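Local structure of phospholipase C-beta (PLC-beta) (Sepia officinalis, 3QR0) at residues Gly344-Gly349 against Ala597-Cys602; Ala423-Leu428 against Lys506-Ala511; Tyr431-Phe436 against Ser515-Tyr520. The protein is a phospholipase C of the beta class, a multidomain protein with PH, EF-hand-like, C2 and TIM-barrel-type regions that carries a bound calcium ion. One frame throughout, in Å; residues are numbered along the deposited sequence.

Overall arrangement
Contacts 1 and 3 each join an X-domain segment to a Y-domain segment of the TIM-barrel-type part; contact 2 sets helix 422-436 of the X region against the loop 506-511. Along the sequence, contacts 2 and 3 fall inside the long loop closed by contact 1. In contact 1 the side chain of Gln-346 lies about 7 Å from the calcium ion, which is held by Asn-339, Glu-368, Asp-370 and Glu-417. Contacts 2 and 3 share helix 422-436, and their centres are about 13 Å apart. The centre of contact 1 is about 25 Å from that of contact 2 and about 26 Å from that of contact 3. The side chain of Ala-508 is about 14 Å from the calcium ion.

Contact 1 of 3, residues Gly344-Gly349 against Ala597-Cys602; sequences GHQLTG and ALNFQC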
loop_
_atom_site.group_PDB
_atom_site.type_symbol
_atom_site.label_atom_id
_atom_site.label_comp_id
_atom_site.label_asym_id
_atom_site.label_seq_id
_atom_site.Cartn_x
_atom_site.Cartn_y
_atom_site.Cartn_z
ATOM N N GLY A 344 -8.626 16.349 5.689
ATOM C CA GLY A 344 -8.735 17.116 4.448
ATOM C C GLY A 344 -7.800 18.316 4.378
ATOM O O GLY A 344 -6.583 18.174 4.510
ATOM N N HIS A 345 -8.393 19.492 4.178
ATOM C CA HIS A 345 -7.675 20.755 3.998
ATOM C C HIS A 345 -6.994 21.164 5.304
ATOM O O HIS A 345 -7.538 20.938 6.390
ATOM C CB HIS A 345 -8.683 21.821 3.570
ATOM C CG HIS A 345 -8.084 23.046 2.950
ATOM N ND1 HIS A 345 -7.713 24.150 3.687
ATOM C CD2 HIS A 345 -7.868 23.371 1.652
ATOM C CE1 HIS A 345 -7.261 25.089 2.873
ATOM N NE2 HIS A 345 -7.343 24.640 1.632
ATOM N N GLN A 346 -5.809 21.762 5.195
ATOM C CA GLN A 346 -5.013 22.147 6.370
ATOM C C GLN A 346 -5.625 23.280 7.201
ATOM O O GLN A 346 -5.323 23.405 8.391
ATOM C CB GLN A 346 -3.598 22.567 5.953
ATOM C CG GLN A 346 -2.753 21.474 5.308
ATOM C CD GLN A 346 -2.351 20.385 6.281
ATOM O OE1 GLN A 346 -1.714 20.651 7.296
ATOM N NE2 GLN A 346 -2.718 19.150 5.971
ATOM N N LEU A 347 -6.452 24.115 6.578
ATOM C CA LEU A 347 -6.995 25.306 7.240
ATOM C C LEU A 347 -8.485 25.227 7.548
ATOM O O LEU A 347 -8.932 25.809 8.530
ATOM C CB LEU A 347 -6.736 26.553 6.395
ATOM C CG LEU A 347 -5.294 26.832 5.974
ATOM C CD1 LEU A 347 -5.255 28.100 5.132
ATOM C CD2 LEU A 347 -4.380 26.951 7.181
ATOM N N THR A 348 -9.250 24.525 6.711
ATOM C CA THR A 348 -10.707 24.477 6.843
ATOM C C THR A 348 -11.271 23.075 7.043
ATOM O O THR A 348 -12.491 22.905 7.067
ATOM C CB THR A 348 -11.377 25.072 5.589
ATOM O OG1 THR A 348 -10.933 24.352 4.430
ATOM C CG2 THR A 348 -11.019 26.551 5.437
ATOM N N GLY A 349 -10.402 22.075 7.186
ATOM C CA GLY A 349 -10.835 20.685 7.233
ATOM C C GLY A 349 -11.186 20.207 8.628
ATOM O O GLY A 349 -11.208 20.987 9.572
ATOM N N ALA A 597 7.569 12.413 5.956
ATOM C CA ALA A 597 6.151 12.526 6.325
ATOM C C ALA A 597 5.247 13.060 5.210
ATOM O O ALA A 597 5.537 14.079 4.574
ATOM C CB ALA A 597 5.996 13.387 7.571
ATOM N N LEU A 598 4.139 12.364 4.989
ATOM C CA LEU A 598 3.207 12.711 3.930
ATOM C C LEU A 598 1.807 12.894 4.491
ATOM O O LEU A 598 1.455 12.324 5.525
ATOM C CB LEU A 598 3.203 11.619 2.858
ATOM C CG LEU A 598 4.565 11.322 2.219
ATOM C CD1 LEU A 598 4.512 10.037 1.408
ATOM C CD2 LEU A 598 5.006 12.499 1.358
ATOM N N ASN A 599 1.007 13.687 3.795
ATOM C CA ASN A 599 -0.400 13.828 4.118
ATOM C C ASN A 599 -1.174 12.634 3.565
ATOM O O ASN A 599 -1.426 12.560 2.365
ATOM C CB ASN A 599 -0.937 15.142 3.555
ATOM C CG ASN A 599 -0.302 16.350 4.210
ATOM O OD1 ASN A 599 -0.249 16.447 5.434
ATOM N ND2 ASN A 599 0.183 17.275 3.399
ATOM N N PHE A 600 -1.560 11.719 4.452
ATOM C CA PHE A 600 -2.210 10.463 4.060
ATOM C C PHE A 600 -3.600 10.647 3.463
ATOM O O PHE A 600 -4.092 9.751 2.776
ATOM C CB PHE A 600 -2.259 9.473 5.237
ATOM C CG PHE A 600 -1.061 8.573 5.313
ATOM C CD1 PHE A 600 0.217 9.104 5.365
ATOM C CD2 PHE A 600 -1.206 7.195 5.313
ATOM C CE1 PHE A 600 1.324 8.281 5.419
ATOM C CE2 PHE A 600 -0.101 6.365 5.378
ATOM C CZ PHE A 600 1.162 6.902 5.422
ATOM N N GLN A 601 -4.220 11.802 3.709
ATOM C CA GLN A 601 -5.558 12.087 3.193
ATOM C C GLN A 601 -5.554 12.572 1.746
ATOM O O GLN A 601 -6.611 12.667 1.129
ATOM C CB GLN A 601 -6.271 13.127 4.070
ATOM C CG GLN A 601 -5.736 14.554 3.963
ATOM C CD GLN A 601 -4.609 14.859 4.933
ATOM O OE1 GLN A 601 -3.750 14.008 5.221
ATOM N NE2 GLN A 601 -4.600 16.082 5.443
ATOM N N CYS A 602 -4.379 12.904 1.216
ATOM C CA CYS A 602 -4.272 13.397 -0.153
ATOM C C CYS A 602 -3.695 12.305 -1.038
ATOM O O CYS A 602 -2.505 12.023 -0.979
ATOM C CB CYS A 602 -3.391 14.639 -0.208
ATOM S SG CYS A 602 -3.232 15.369 -1.859
HETATM O O HOH W 1 -2.374 16.469 7.219
#
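The flat amide of Gln-601 meets the backbone carbonyl of Gly-344 almost exactly in its own plane: NE2 donates to Gly-344 O at 3.0 Å, and with an N-H...O angle of 173° the bond is nearly straight. On the acceptor side the N-H arrives in the carbonyl plane, on a lone pair, while Ser-580 OG is a second partner of the same oxygen. CG of Gln-601 is wedged between backbone N and carbonyl carbon (chi1 72°), and a bend at the next torsion turns the amide to Gly-344.

The side chains of Gln-346 and Gln-601 cross at about a right angle, though their amide planes are only moderately turned against each other. Gln-346 comes to Asn-599 from the opposite direction, the two amide planes 35° apart. None of the three amides bonds another directly. One water lies among them, accepting from Gln-346 NE2 at 3.0 Å and from Gln-601 NE2 at 2.9 Å, and hydrogen-bonded to Asn-599 OD1 at 2.8 Å. Further bonds fix the two buried amides: Asn-599 OD1 to His-338 ND1, Gln-346 NE2 to Ser-580 OG, and Gln-346 OE1 to ND2 of the calcium ligand Asn-339.

This polar, water-mediated contact links the X and Y halves of the TIM-barrel-type fold through the loops after strands 332-334 and 595-596, and the Asn-339 bond is consistent with a second-shell role for Gln-346 in orienting that ligand.

Contact 2 of 3, residues Ala423-Leu428 against Lys506-Ala511; sequences AQQKLL and KEAEAA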
loop_
_atom_site.group_PDB
_atom_site.type_symbol
_atom_site.label_atom_id
_atom_site.label_comp_id
_atom_site.label_asym_id
_atom_site.label_seq_id
_atom_site.Cartn_x
_atom_site.Cartn_y
_atom_site.Cartn_z
ATOM N N ALA A 423 0.439 22.294 32.989
ATOM C CA ALA A 423 -0.661 21.534 33.589
ATOM C C ALA A 423 -1.264 20.523 32.615
ATOM O O ALA A 423 -1.545 19.379 32.985
ATOM C CB ALA A 423 -1.751 22.489 34.117
ATOM N N GLN A 424 -1.464 20.941 31.370
ATOM C CA GLN A 424 -2.033 20.043 30.371
ATOM C C GLN A 424 -0.996 19.070 29.794
ATOM O O GLN A 424 -1.359 17.977 29.371
ATOM C CB GLN A 424 -2.789 20.834 29.301
ATOM C CG GLN A 424 -4.005 21.581 29.902
ATOM C CD GLN A 424 -5.070 21.978 28.886
ATOM O OE1 GLN A 424 -5.312 21.278 27.903
ATOM N NE2 GLN A 424 -5.725 23.102 29.137
ATOM N N GLN A 425 0.285 19.449 29.809
ATOM C CA GLN A 425 1.382 18.518 29.474
ATOM C C GLN A 425 1.472 17.358 30.471
ATOM O O GLN A 425 1.838 16.240 30.099
ATOM C CB GLN A 425 2.738 19.238 29.407
ATOM C CG GLN A 425 2.947 20.062 28.145
ATOM C CD GLN A 425 4.382 20.528 27.974
ATOM O OE1 GLN A 425 5.324 19.747 28.113
ATOM N NE2 GLN A 425 4.554 21.806 27.658
ATOM N N LYS A 426 1.159 17.628 31.737
ATOM C CA LYS A 426 1.073 16.571 32.743
ATOM C C LYS A 426 0.022 15.551 32.338
ATOM O O LYS A 426 0.222 14.344 32.497
ATOM C CB LYS A 426 0.739 17.144 34.121
ATOM C CG LYS A 426 1.925 17.775 34.822
ATOM C CD LYS A 426 1.487 18.588 36.029
ATOM C CE LYS A 426 2.681 19.058 36.846
ATOM N NZ LYS A 426 3.260 17.973 37.715
ATOM N N LEU A 427 -1.088 16.050 31.794
ATOM C CA LEU A 427 -2.170 15.197 31.330
ATOM C C LEU A 427 -1.784 14.432 30.067
ATOM O O LEU A 427 -2.122 13.255 29.946
ATOM C CB LEU A 427 -3.451 16.014 31.117
ATOM C CG LEU A 427 -4.001 16.653 32.398
ATOM C CD1 LEU A 427 -5.161 17.586 32.088
ATOM C CD2 LEU A 427 -4.424 15.582 33.407
ATOM N N LEU A 428 -1.073 15.078 29.140
ATOM C CA LEU A 428 -0.542 14.378 27.963
ATOM C C LEU A 428 0.262 13.161 28.404
ATOM O O LEU A 428 0.025 12.049 27.935
ATOM C CB LEU A 428 0.363 15.278 27.115
ATOM C CG LEU A 428 -0.204 16.524 26.434
ATOM C CD1 LEU A 428 0.911 17.263 25.707
ATOM C CD2 LEU A 428 -1.333 16.189 25.480
ATOM N N LYS A 506 7.476 27.196 16.579
ATOM C CA LYS A 506 7.550 27.588 17.990
ATOM C C LYS A 506 6.644 26.707 18.847
ATOM O O LYS A 506 5.419 26.827 18.791
ATOM C CB LYS A 506 7.156 29.061 18.161
ATOM C CG LYS A 506 7.233 29.574 19.607
ATOM C CD LYS A 506 6.946 31.068 19.715
ATOM C CE LYS A 506 5.527 31.412 19.273
ATOM N NZ LYS A 506 5.126 32.789 19.678
ATOM N N GLU A 507 7.259 25.837 19.641
ATOM C CA GLU A 507 6.545 24.989 20.592
ATOM C C GLU A 507 6.715 25.533 22.002
ATOM O O GLU A 507 7.525 26.428 22.232
ATOM C CB GLU A 507 7.113 23.576 20.557
ATOM C CG GLU A 507 6.886 22.837 19.272
ATOM C CD GLU A 507 7.629 21.520 19.266
ATOM O OE1 GLU A 507 8.785 21.518 18.801
ATOM O OE2 GLU A 507 7.078 20.510 19.765
ATOM N N ALA A 508 5.970 24.963 22.945
ATOM C CA ALA A 508 6.147 25.278 24.360
ATOM C C ALA A 508 7.402 24.584 24.880
ATOM O O ALA A 508 7.888 23.633 24.267
ATOM C CB ALA A 508 4.936 24.830 25.156
ATOM N N GLU A 509 7.923 25.059 26.007
ATOM C CA GLU A 509 9.038 24.384 26.676
ATOM C C GLU A 509 8.514 23.059 27.212
ATOM O O GLU A 509 7.336 22.947 27.563
ATOM C CB GLU A 509 9.600 25.212 27.841
ATOM C CG GLU A 509 9.921 26.671 27.525
ATOM C CD GLU A 509 10.824 26.840 26.322
ATOM O OE1 GLU A 509 11.781 26.047 26.165
ATOM O OE2 GLU A 509 10.580 27.780 25.533
ATOM N N ALA A 510 9.382 22.058 27.274
ATOM C CA ALA A 510 8.975 20.742 27.732
ATOM C C ALA A 510 8.788 20.747 29.242
ATOM O O ALA A 510 9.621 21.278 29.979
ATOM C CB ALA A 510 10.003 19.693 27.327
ATOM N N ALA A 511 7.674 20.180 29.691
ATOM C CA ALA A 511 7.495 19.853 31.098
ATOM C C ALA A 511 8.334 18.610 31.373
ATOM O O ALA A 511 8.658 17.856 30.449
ATOM C CB ALA A 511 6.037 19.586 31.403
#
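Gln-425 reaches from helix 422-436 to the extended segment 506-511 and carries almost the whole contact. Its CB packs against CB of Ala-511 at 3.9 Å, an apolar touch close to the helix. CG lies anti to the carbonyl carbon (chi1 -76°); the chain is extended beyond it, and CD of Gln-425 comes to 3.7 Å from Ala-511 N.

At the tip the amide spans two peptide groups. OE1 accepts the N-H of Ala-511 at 2.9 Å; the bond is fairly straight (168°), but the donor stands 37° above the carbonyl plane of the side chain rather than on a lone pair. The CB of Ala-511 also sits close to this oxygen. NE2 donates to Glu-509 O at 3.0 Å, and here the acceptor lies nearly in the amide plane. The methyl CB of Ala-508 comes up to Gln-425 NE2 at 3.9 Å. NE2 is bonded to Cys-420 O as well, so two acceptors hold the nitrogen and a donor holds the oxygen, which fixes the amide against a flip. Met-514 adds apolar cover.

Ala-508 has a backbone hydrogen bond with Asn-418 of strand 412-418, and its O accepts from Lys-471 NZ. Ala-511 is at the N-cap position of helix 512-515, so the bond to Gln-425 OE1 falls at the residue right before that helix.

Bonding the N-H of Ala-511 and the C=O of Glu-509, the side-chain amide mimics a strand's peptide group, though with the oxygen bond well out of plane. It does so from the helix of a beta-alpha-beta crossover joining parallel strands 412-418 and 466-469, the repeating unit of TIM-barrel folds.

Contact 3 of 3, residues Tyr431-Phe436 against Ser515-Tyr520; sequences YCNEAF and SALVNY
Leu-517 carries the contact of segment 515-520 (Y domain) with helix 422-436 (X domain), the helix of a beta-alpha-beta crossover of the TIM-barrel-type fold. Two residues earlier, Ser-515, in helix 512-515, opens a type I beta turn, closed by the bond from Val-518 N to Ser-515 O at 3.0 Å. Lys-472 NZ bonds both Ser-515 O and Val-518 O, tying the two ends of the turn together.

Within the turn the CB of Leu-517 points toward the helix. CG stands beside the backbone N (chi1 -54°), and the extended chain beyond it turns both methyls to adjacent helix residues. CD1 of Leu-517 packs on CB of Cys-432 at 4.3 Å, and its CD2 comes alongside Asn-433 OD1 at 4.2 Å. No hydrogen bond crosses; one methyl meets an apolar CB, the other lies beside an amide oxygen, both at long van der Waals range. Leu-517 also rests on Ile-468 of strand 466-469, while Cys-432 leans on Phe-416 of strand 412-418, so the leucine touches both the helix and the sheet it packs on.

Past the turn the chain moves off the helix towards strand 522-523. Asn-519 ND2 bonds Leu-441 O, and Tyr-520 OH is held by His-448 O and Ile-445 N. Between these two residues, Asn-519 OD1 accepts the backbone N-H of Tyr-520 at 2.8 Å, with the donor approaching from the flank of the side-chain carbonyl at a C=O...N angle of 101°.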
loop_
_atom_site.group_PDB
_atom_site.type_symbol
_atom_site.label_atom_id
_atom_site.label_comp_id
_atom_site.label_asym_id
_atom_site.label_seq_id
_atom_site.Cartn_x
_atom_site.Cartn_y
_atom_site.Cartn_z
ATOM N N TYR A 431 -1.941 10.436 30.115
ATOM C CA TYR A 431 -2.766 9.664 29.177
ATOM C C TYR A 431 -1.935 8.757 28.269
ATOM O O TYR A 431 -2.401 7.687 27.879
ATOM C CB TYR A 431 -3.688 10.573 28.353
ATOM C CG TYR A 431 -4.642 11.423 29.178
ATOM C CD1 TYR A 431 -5.277 10.909 30.309
ATOM C CD2 TYR A 431 -4.914 12.737 28.818
ATOM C CE1 TYR A 431 -6.140 11.687 31.060
ATOM C CE2 TYR A 431 -5.780 13.522 29.557
ATOM C CZ TYR A 431 -6.391 12.995 30.677
ATOM O OH TYR A 431 -7.246 13.775 31.421
ATOM N N CYS A 432 -0.713 9.176 27.936
ATOM C CA CYS A 432 0.222 8.290 27.235
ATOM C C CYS A 432 0.485 7.051 28.083
ATOM O O CYS A 432 0.408 5.929 27.592
ATOM C CB CYS A 432 1.554 8.983 26.942
ATOM S SG CYS A 432 1.498 10.159 25.576
ATOM N N ASN A 433 0.795 7.265 29.358
ATOM C CA ASN A 433 1.071 6.157 30.271
ATOM C C ASN A 433 -0.125 5.218 30.398
ATOM O O ASN A 433 0.014 4.000 30.269
ATOM C CB ASN A 433 1.493 6.680 31.648
ATOM C CG ASN A 433 2.919 7.206 31.659
ATOM O OD1 ASN A 433 3.856 6.486 31.318
ATOM N ND2 ASN A 433 3.090 8.459 32.059
ATOM N N GLU A 434 -1.299 5.793 30.626
ATOM C CA GLU A 434 -2.507 5.001 30.838
ATOM C C GLU A 434 -2.984 4.304 29.564
ATOM O O GLU A 434 -3.434 3.162 29.622
ATOM C CB GLU A 434 -3.619 5.870 31.433
ATOM C CG GLU A 434 -3.315 6.310 32.869
ATOM C CD GLU A 434 -4.329 7.295 33.436
ATOM O OE1 GLU A 434 -5.296 7.656 32.732
ATOM O OE2 GLU A 434 -4.146 7.713 34.598
ATOM N N ALA A 435 -2.875 4.981 28.422
ATOM C CA ALA A 435 -3.325 4.413 27.151
ATOM C C ALA A 435 -2.381 3.332 26.632
ATOM O O ALA A 435 -2.836 2.279 26.171
ATOM C CB ALA A 435 -3.497 5.509 26.103
ATOM N N PHE A 436 -1.074 3.588 26.706
ATOM C CA PHE A 436 -0.078 2.708 26.090
ATOM C C PHE A 436 0.450 1.615 27.007
ATOM O O PHE A 436 0.824 0.547 26.524
ATOM C CB PHE A 436 1.121 3.510 25.568
ATOM C CG PHE A 436 0.766 4.576 24.565
ATOM C CD1 PHE A 436 -0.221 4.369 23.612
ATOM C CD2 PHE A 436 1.450 5.786 24.557
ATOM C CE1 PHE A 436 -0.533 5.356 22.686
ATOM C CE2 PHE A 436 1.142 6.776 23.626
ATOM C CZ PHE A 436 0.151 6.563 22.700
ATOM N N SER A 515 9.235 15.439 28.904
ATOM C CA SER A 515 10.667 15.232 28.707
ATOM C C SER A 515 11.093 13.808 29.092
ATOM O O SER A 515 11.846 13.167 28.358
ATOM C CB SER A 515 11.461 16.260 29.512
ATOM O OG SER A 515 12.836 16.228 29.181
ATOM N N ALA A 516 10.578 13.320 30.224
ATOM C CA ALA A 516 10.920 11.993 30.763
ATOM C C ALA A 516 10.619 10.829 29.821
ATOM O O ALA A 516 11.256 9.784 29.911
ATOM C CB ALA A 516 10.203 11.766 32.106
ATOM N N LEU A 517 9.651 11.001 28.926
ATOM C CA LEU A 517 9.276 9.938 27.990
ATOM C C LEU A 517 10.162 9.888 26.737
ATOM O O LEU A 517 10.066 8.944 25.955
ATOM C CB LEU A 517 7.814 10.101 27.573
ATOM C CG LEU A 517 6.792 10.191 28.712
ATOM C CD1 LEU A 517 5.408 10.404 28.147
ATOM C CD2 LEU A 517 6.830 8.949 29.603
ATOM N N VAL A 518 11.017 10.894 26.550
ATOM C CA VAL A 518 11.859 10.992 25.355
ATOM C C VAL A 518 13.210 10.337 25.606
ATOM O O VAL A 518 13.802 10.509 26.671
ATOM C CB VAL A 518 12.065 12.463 24.931
ATOM C CG1 VAL A 518 12.884 12.546 23.649
ATOM C CG2 VAL A 518 10.715 13.159 24.751
ATOM N N ASN A 519 13.687 9.573 24.629
ATOM C CA ASN A 519 15.000 8.930 24.740
ATOM C C ASN A 519 15.730 8.856 23.401
ATOM O O ASN A 519 16.621 9.661 23.152
ATOM C CB ASN A 519 14.899 7.550 25.416
ATOM C CG ASN A 519 13.637 6.792 25.037
ATOM O OD1 ASN A 519 13.457 6.413 23.886
ATOM N ND2 ASN A 519 12.762 6.562 26.013
ATOM N N TYR A 520 15.352 7.912 22.540
ATOM C CA TYR A 520 16.106 7.669 21.306
ATOM C C TYR A 520 15.759 8.625 20.174
ATOM O O TYR A 520 16.531 8.760 19.222
ATOM C CB TYR A 520 15.921 6.222 20.837
ATOM C CG TYR A 520 16.519 5.240 21.810
ATOM C CD1 TYR A 520 17.896 5.163 21.981
ATOM C CD2 TYR A 520 15.707 4.411 22.580
ATOM C CE1 TYR A 520 18.454 4.283 22.884
ATOM C CE2 TYR A 520 16.251 3.524 23.481
ATOM C CZ TYR A 520 17.627 3.463 23.635
ATOM O OH TYR A 520 18.173 2.581 24.532
#